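PDB 4OGZ: putative alpha-galactosidase/melibiase from Bacteroides fragilis, which probably hydrolyses terminal, non-reducing alpha-D-galactose units off alpha-D-galactosides such as galactose oligosaccharides, galactomannans and galactolipids. Local coordinates for residues K42-N47 with K76-L81. Sequence-based numbering, arbitrary orientation.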
# COMPACT_ATOMS: atom_id res chain seq x y z
N LYS A 42 0.54 -24.91 9.73
CA LYS A 42 0.91 -24.60 11.10
C LYS A 42 2.22 -23.80 11.10
O LYS A 42 3.15 -24.12 10.37
CB LYS A 42 1.13 -25.88 11.90
CG LYS A 42 0.68 -25.81 13.35
CD LYS A 42 1.20 -27.00 14.13
CE LYS A 42 1.00 -26.80 15.63
NZ LYS A 42 0.90 -28.09 16.37
N TRP A 43 2.28 -22.80 11.97
CA TRP A 43 3.40 -21.90 12.00
C TRP A 43 4.22 -22.09 13.27
O TRP A 43 3.70 -22.51 14.30
CB TRP A 43 2.93 -20.47 11.96
CG TRP A 43 2.46 -19.99 10.67
CD1 TRP A 43 3.19 -19.33 9.74
CD2 TRP A 43 1.12 -20.06 10.17
NE1 TRP A 43 2.38 -19.00 8.66
CE2 TRP A 43 1.11 -19.43 8.92
CE3 TRP A 43 -0.07 -20.58 10.66
CZ2 TRP A 43 -0.08 -19.30 8.14
CZ3 TRP A 43 -1.23 -20.46 9.89
CH2 TRP A 43 -1.22 -19.82 8.66
N HIS A 44 5.49 -21.77 13.18
CA HIS A 44 6.37 -21.77 14.34
C HIS A 44 7.25 -20.56 14.27
O HIS A 44 7.56 -20.06 13.18
CB HIS A 44 7.20 -23.07 14.42
CG HIS A 44 6.36 -24.30 14.47
ND1 HIS A 44 5.97 -24.89 15.66
CD2 HIS A 44 5.75 -25.00 13.48
CE1 HIS A 44 5.19 -25.93 15.40
NE2 HIS A 44 5.04 -26.01 14.08
N ALA A 45 7.61 -20.07 15.45
CA ALA A 45 8.49 -18.95 15.53
C ALA A 45 9.54 -19.25 16.58
O ALA A 45 9.21 -19.72 17.65
CB ALA A 45 7.72 -17.70 15.90
N GLU A 46 10.80 -19.01 16.25
CA GLU A 46 11.87 -19.12 17.22
C GLU A 46 12.42 -17.71 17.40
O GLU A 46 12.52 -16.91 16.45
CB GLU A 46 12.90 -20.16 16.77
CG GLU A 46 14.20 -20.23 17.58
CD GLU A 46 14.02 -20.68 19.03
OE1 GLU A 46 12.87 -20.93 19.45
OE2 GLU A 46 15.03 -20.79 19.77
N ASN A 47 12.70 -17.36 18.64
CA ASN A 47 13.31 -16.06 18.93
C ASN A 47 12.39 -14.83 18.84
O ASN A 47 12.84 -13.73 18.55
CB ASN A 47 14.48 -15.83 17.97
CG ASN A 47 15.65 -15.22 18.68
OD1 ASN A 47 15.98 -15.66 19.77
ND2 ASN A 47 16.24 -14.17 18.11
N LYS A 76 8.73 -20.67 10.64
CA LYS A 76 8.57 -21.86 9.87
C LYS A 76 7.08 -22.08 9.65
O LYS A 76 6.29 -21.90 10.56
CB LYS A 76 9.22 -23.04 10.60
CG LYS A 76 9.42 -24.27 9.73
CD LYS A 76 10.47 -25.23 10.28
CE LYS A 76 10.90 -26.18 9.16
NZ LYS A 76 11.78 -27.29 9.63
N ALA A 77 6.71 -22.42 8.42
CA ALA A 77 5.36 -22.83 8.10
C ALA A 77 5.38 -24.24 7.54
O ALA A 77 6.23 -24.57 6.71
CB ALA A 77 4.73 -21.87 7.10
N GLU A 78 4.44 -25.07 7.97
CA GLU A 78 4.44 -26.48 7.55
C GLU A 78 3.07 -26.90 7.12
O GLU A 78 2.06 -26.44 7.69
CB GLU A 78 4.97 -27.39 8.69
CG GLU A 78 6.12 -26.77 9.50
CD GLU A 78 6.81 -27.74 10.45
OE1 GLU A 78 6.11 -28.29 11.33
OE2 GLU A 78 8.05 -27.93 10.34
N ASN A 79 3.01 -27.73 6.08
CA ASN A 79 1.77 -28.40 5.70
C ASN A 79 2.05 -29.85 5.27
O ASN A 79 3.18 -30.31 5.38
CB ASN A 79 0.98 -27.59 4.63
CG ASN A 79 1.70 -27.48 3.29
OD1 ASN A 79 2.66 -28.20 3.00
ND2 ASN A 79 1.21 -26.57 2.45
N ALA A 80 1.04 -30.54 4.74
CA ALA A 80 1.20 -31.93 4.30
C ALA A 80 2.21 -32.12 3.17
O ALA A 80 2.66 -33.22 2.94
CB ALA A 80 -0.14 -32.50 3.89
N LEU A 81 2.60 -31.05 2.49
CA LEU A 81 3.53 -31.18 1.37
C LEU A 81 4.94 -30.74 1.69
O LEU A 81 5.86 -31.06 0.94
CB LEU A 81 3.01 -30.39 0.18
CG LEU A 81 1.57 -30.70 -0.28
CD1 LEU A 81 1.19 -29.82 -1.46
CD2 LEU A 81 1.39 -32.17 -0.64
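Strand 42-46 runs antiparallel to the 76-79 part of strand 69-79, the short axes 4.7 Å apart at closest, and two hydrogen-bonded pairs, Lys42 with Glu78 and His44 with Lys76, flank the non-hydrogen-bonded pair Trp43-Ala77. Each outer pair is joined by two N-H...O=C hydrogen bonds: Lys42 N gives to Glu78 O at 3.0 Å and Glu78 N returns to Lys42 O, while His44 N reaches Lys76 O at 2.7 Å and Lys76 N donates to His44 O. In between, Lys76 O also receives a CA-H...O contact from Trp43 CA at 3.2 Å.

Trp43 and Ala77 share the buried face. A chi1 of -76° sets Trp43 CG anti to the carbonyl carbon, beside the backbone N; CD1 and NE1 of the indole each lie 4.0 Å from Ala77 CB. The small Ala77 methyl lets the indole pack close beside the strand, and the ring also packs on Tyr32, Ile33 and Leu54. Its NE1 is satisfied by Thr35 OG1, so a polar N-H can be buried here.

Polar and charged residues suit the other, more exposed face. Glu78 OE1 lies 3.7 Å from His44 NE2, a contact too long and oblique to be counted as a hydrogen bond, and the two side chains cross at about a right angle with ring and carboxylate planes 70° apart. Along its own strand, Glu78 OE2 forms a long salt bridge with Lys76 NZ.

Past the pairing, Asn79 OD1 accepts from Leu81 N in an Asx turn, leading into strand 82-92. Such an antiparallel edge pair, with Trp43 and Ala77 facing strand 28-36 of the second sheet, is characteristic of an Ig-like beta sandwich, here the N-terminal domain accompanying the TIM barrel.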